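Local coordinates for protein D-hydantoinase (Ralstonia pickettii, PDB 1NFG) that probably hydrolyses the cyclic amide bond of D-hydantoin derivatives stereospecifically, as a TIM-barrel amidohydrolase with two zinc ions in each subunit, at residues Y234-E246 and P287-A301. Residues are numbered along the deposited sequence; the frame is centred on the assembly and turned at random.
Sequences YIVHVTCEESLEE and PPARAKKDHDVLWNA
Lys293 NZ is gripped by three carboxylates: Glu241 OE1 across the contact at 2.9 Å, and, more weakly, Glu242 OE2 and its own neighbour Asp294 OD1. This four-residue salt-bridge network ties together the N-terminal ends of helices 241-253 and 292-303, both in the TIM barrel of the amidohydrolase fold; the short segments 241-246 and 292-301 run 31° from parallel, their axes 10.2 Å apart at closest approach. Lys293 reaches the acids by bending at chi2 (97°), and its ammonium probably eases the repulsion between Glu242 OE2 and Asp294 OD1. Asp294 serves both helix starts. Its OD1 accepts the backbone N-H of Glu241 through the anti lone pair, with N to OD1 2.9 Å and the bond nearly straight at 167°, while OD2 accepts the N-H of Ala291, the N-cap residue of its own helix. Farther along, Val297 lays CG2 against Glu241 CB and CG1 against Leu244 CD2 (3.6 Å), and the same Leu244 methyl meets Ala301 CB.

Before the helices, Arg290 NE donates to Thr239 OG1 at 3.1 Å, tilted from the guanidinium plane; Glu215 of helix 212-229 joins both residues, by a salt bridge to Arg290 NH2 and a hydrogen bond to Thr239 OG1. The contact ends at the metal centre, where His237, with His181 and the carbamylated Lys148, binds the second zinc ion. The His237 ring lies between Val236 CG2 over one face and Pro287 CD over the other, the latter a CH-pi contact with CD 3.4 Å from the ring centroid.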
# COMPACT_ATOMS: atom_id res chain seq x y z
N TYR A 234 5.71 12.32 17.55
CA TYR A 234 7.03 11.73 17.35
C TYR A 234 7.04 10.30 17.85
O TYR A 234 6.86 10.05 19.05
CB TYR A 234 8.05 12.59 18.10
CG TYR A 234 9.50 12.17 17.99
CD1 TYR A 234 10.02 11.15 18.79
CD2 TYR A 234 10.38 12.85 17.14
CE1 TYR A 234 11.38 10.82 18.75
CE2 TYR A 234 11.74 12.54 17.09
CZ TYR A 234 12.24 11.52 17.90
OH TYR A 234 13.58 11.22 17.88
N ILE A 235 7.24 9.34 16.95
CA ILE A 235 7.26 7.95 17.35
C ILE A 235 8.68 7.53 17.70
O ILE A 235 9.57 7.52 16.84
CB ILE A 235 6.69 7.01 16.24
CG1 ILE A 235 5.16 7.01 16.27
CG2 ILE A 235 7.12 5.56 16.50
CD1 ILE A 235 4.52 8.35 16.16
N VAL A 236 8.90 7.20 18.97
CA VAL A 236 10.22 6.78 19.41
C VAL A 236 10.48 5.34 18.98
O VAL A 236 9.55 4.57 18.76
CB VAL A 236 10.39 6.89 20.96
CG1 VAL A 236 10.08 8.31 21.41
CG2 VAL A 236 9.48 5.89 21.67
N HIS A 237 11.75 4.99 18.88
CA HIS A 237 12.21 3.67 18.47
C HIS A 237 11.34 2.87 17.49
O HIS A 237 10.70 1.89 17.88
CB HIS A 237 12.54 2.81 19.70
CG HIS A 237 11.44 2.75 20.72
ND1 HIS A 237 10.11 2.57 20.39
CD2 HIS A 237 11.49 2.79 22.07
CE1 HIS A 237 9.39 2.52 21.50
NE2 HIS A 237 10.20 2.65 22.53
N VAL A 238 11.30 3.29 16.23
CA VAL A 238 10.59 2.54 15.20
C VAL A 238 11.60 1.43 14.94
O VAL A 238 12.75 1.71 14.60
CB VAL A 238 10.40 3.35 13.91
CG1 VAL A 238 9.90 2.44 12.81
CG2 VAL A 238 9.41 4.49 14.16
N THR A 239 11.18 0.18 15.08
CA THR A 239 12.11 -0.93 14.96
C THR A 239 11.96 -1.94 13.83
O THR A 239 12.84 -2.78 13.64
CB THR A 239 12.09 -1.72 16.26
OG1 THR A 239 10.89 -2.52 16.31
CG2 THR A 239 12.07 -0.77 17.45
N CYS A 240 10.86 -1.90 13.08
CA CYS A 240 10.68 -2.90 12.03
C CYS A 240 9.93 -2.38 10.82
O CYS A 240 9.36 -1.29 10.84
CB CYS A 240 9.94 -4.10 12.61
SG CYS A 240 8.30 -3.66 13.27
N GLU A 241 9.93 -3.19 9.78
CA GLU A 241 9.27 -2.85 8.53
C GLU A 241 7.78 -2.52 8.67
O GLU A 241 7.31 -1.53 8.11
CB GLU A 241 9.47 -3.99 7.52
CG GLU A 241 8.66 -3.87 6.25
CD GLU A 241 9.07 -4.89 5.21
OE1 GLU A 241 9.49 -6.01 5.59
OE2 GLU A 241 8.97 -4.58 4.00
N GLU A 242 7.05 -3.33 9.44
CA GLU A 242 5.62 -3.08 9.59
C GLU A 242 5.26 -1.79 10.31
O GLU A 242 4.35 -1.08 9.88
CB GLU A 242 4.93 -4.28 10.27
CG GLU A 242 5.83 -5.15 11.09
CD GLU A 242 6.60 -6.17 10.28
OE1 GLU A 242 5.94 -7.05 9.67
OE2 GLU A 242 7.85 -6.11 10.25
N SER A 243 5.96 -1.45 11.39
CA SER A 243 5.64 -0.20 12.08
C SER A 243 6.10 0.99 11.25
O SER A 243 5.43 2.02 11.20
CB SER A 243 6.27 -0.15 13.48
OG SER A 243 7.68 -0.12 13.43
N LEU A 244 7.25 0.85 10.59
CA LEU A 244 7.75 1.94 9.76
C LEU A 244 6.73 2.25 8.68
O LEU A 244 6.46 3.41 8.36
CB LEU A 244 9.09 1.57 9.12
CG LEU A 244 9.65 2.56 8.08
CD1 LEU A 244 9.68 3.98 8.65
CD2 LEU A 244 11.04 2.12 7.67
N GLU A 245 6.13 1.19 8.14
CA GLU A 245 5.14 1.35 7.10
C GLU A 245 3.98 2.24 7.54
O GLU A 245 3.48 3.06 6.75
CB GLU A 245 4.61 -0.01 6.66
CG GLU A 245 3.78 0.06 5.40
CD GLU A 245 3.29 -1.30 4.95
OE1 GLU A 245 4.07 -2.28 5.05
OE2 GLU A 245 2.14 -1.38 4.47
N GLU A 246 3.55 2.09 8.78
CA GLU A 246 2.44 2.90 9.29
C GLU A 246 2.87 4.36 9.38
O GLU A 246 2.08 5.27 9.08
CB GLU A 246 2.01 2.40 10.67
CG GLU A 246 1.45 0.98 10.70
CD GLU A 246 0.16 0.83 9.90
OE1 GLU A 246 -0.45 1.86 9.54
OE2 GLU A 246 -0.24 -0.32 9.64
N PRO A 287 10.95 -1.87 22.02
CA PRO A 287 10.39 -3.12 21.49
C PRO A 287 11.49 -4.16 21.29
O PRO A 287 12.68 -3.84 21.35
CB PRO A 287 9.75 -2.68 20.18
CG PRO A 287 9.24 -1.32 20.53
CD PRO A 287 10.43 -0.72 21.26
N PRO A 288 11.10 -5.43 21.05
CA PRO A 288 12.08 -6.51 20.87
C PRO A 288 12.97 -6.36 19.64
O PRO A 288 12.59 -5.72 18.66
CB PRO A 288 11.20 -7.76 20.75
CG PRO A 288 9.90 -7.36 21.35
CD PRO A 288 9.73 -5.94 20.90
N ALA A 289 14.15 -6.97 19.71
CA ALA A 289 15.08 -6.96 18.59
C ALA A 289 14.35 -7.67 17.45
O ALA A 289 13.69 -8.69 17.67
CB ALA A 289 16.34 -7.72 18.96
N ARG A 290 14.48 -7.15 16.24
CA ARG A 290 13.80 -7.73 15.09
C ARG A 290 14.67 -8.68 14.26
O ARG A 290 15.34 -9.56 14.81
CB ARG A 290 13.25 -6.61 14.22
CG ARG A 290 12.35 -5.65 14.98
CD ARG A 290 11.28 -6.39 15.76
NE ARG A 290 10.24 -5.50 16.25
CZ ARG A 290 9.25 -5.88 17.05
NH1 ARG A 290 9.15 -7.14 17.44
NH2 ARG A 290 8.34 -4.99 17.44
N ALA A 291 14.64 -8.52 12.94
CA ALA A 291 15.43 -9.38 12.06
C ALA A 291 16.34 -8.55 11.15
O ALA A 291 16.17 -7.34 11.04
CB ALA A 291 14.51 -10.24 11.22
N LYS A 292 17.29 -9.22 10.50
CA LYS A 292 18.21 -8.53 9.60
C LYS A 292 17.50 -7.77 8.48
O LYS A 292 17.96 -6.70 8.07
CB LYS A 292 19.20 -9.52 8.98
CG LYS A 292 20.16 -10.11 9.99
CD LYS A 292 21.23 -10.97 9.33
CE LYS A 292 22.23 -11.51 10.35
NZ LYS A 292 23.30 -12.34 9.71
N LYS A 293 16.40 -8.31 7.98
CA LYS A 293 15.69 -7.62 6.91
C LYS A 293 15.19 -6.28 7.42
O LYS A 293 15.03 -5.33 6.65
CB LYS A 293 14.53 -8.48 6.38
CG LYS A 293 13.44 -8.82 7.38
CD LYS A 293 12.25 -7.88 7.26
CE LYS A 293 11.11 -8.33 8.16
NZ LYS A 293 9.93 -7.40 8.12
N ASP A 294 14.96 -6.19 8.72
CA ASP A 294 14.51 -4.93 9.29
C ASP A 294 15.69 -3.96 9.34
O ASP A 294 15.52 -2.75 9.22
CB ASP A 294 13.91 -5.17 10.68
CG ASP A 294 12.66 -6.05 10.65
OD1 ASP A 294 11.59 -5.56 10.22
OD2 ASP A 294 12.76 -7.23 11.04
N HIS A 295 16.90 -4.50 9.49
CA HIS A 295 18.10 -3.66 9.50
C HIS A 295 18.21 -2.95 8.15
O HIS A 295 18.48 -1.75 8.08
CB HIS A 295 19.36 -4.50 9.70
CG HIS A 295 19.47 -5.15 11.04
ND1 HIS A 295 20.43 -6.10 11.33
CD2 HIS A 295 18.73 -5.01 12.17
CE1 HIS A 295 20.28 -6.51 12.57
NE2 HIS A 295 19.26 -5.87 13.10
N ASP A 296 18.01 -3.71 7.07
CA ASP A 296 18.10 -3.12 5.73
C ASP A 296 17.02 -2.08 5.56
O ASP A 296 17.26 -0.99 5.05
CB ASP A 296 17.97 -4.19 4.65
CG ASP A 296 18.95 -5.32 4.82
OD1 ASP A 296 20.09 -5.07 5.28
OD2 ASP A 296 18.59 -6.46 4.48
N VAL A 297 15.80 -2.43 5.97
CA VAL A 297 14.69 -1.51 5.85
C VAL A 297 15.01 -0.19 6.53
O VAL A 297 14.84 0.88 5.94
CB VAL A 297 13.41 -2.12 6.49
CG1 VAL A 297 12.37 -1.03 6.71
CG2 VAL A 297 12.85 -3.19 5.58
N LEU A 298 15.49 -0.27 7.77
CA LEU A 298 15.82 0.91 8.56
C LEU A 298 16.97 1.72 7.94
O LEU A 298 16.87 2.95 7.80
CB LEU A 298 16.15 0.51 10.00
CG LEU A 298 14.98 -0.07 10.81
CD1 LEU A 298 15.49 -0.63 12.12
CD2 LEU A 298 13.91 1.00 11.04
N TRP A 299 18.06 1.04 7.59
CA TRP A 299 19.18 1.74 6.97
C TRP A 299 18.73 2.43 5.68
O TRP A 299 19.13 3.56 5.43
CB TRP A 299 20.33 0.78 6.66
CG TRP A 299 21.23 0.46 7.84
CD1 TRP A 299 21.42 -0.76 8.43
CD2 TRP A 299 22.13 1.37 8.51
NE1 TRP A 299 22.37 -0.67 9.42
CE2 TRP A 299 22.82 0.62 9.49
CE3 TRP A 299 22.41 2.73 8.38
CZ2 TRP A 299 23.78 1.20 10.33
CZ3 TRP A 299 23.37 3.31 9.22
CH2 TRP A 299 24.04 2.54 10.18
N ASN A 300 17.89 1.77 4.88
CA ASN A 300 17.41 2.39 3.65
C ASN A 300 16.59 3.61 3.99
O ASN A 300 16.71 4.65 3.33
CB ASN A 300 16.54 1.43 2.81
CG ASN A 300 17.35 0.34 2.13
OD1 ASN A 300 18.52 0.55 1.76
ND2 ASN A 300 16.74 -0.83 1.93
N ALA A 301 15.77 3.50 5.02
CA ALA A 301 14.94 4.61 5.45
C ALA A 301 15.83 5.76 5.88
O ALA A 301 15.54 6.93 5.60
CB ALA A 301 14.03 4.19 6.58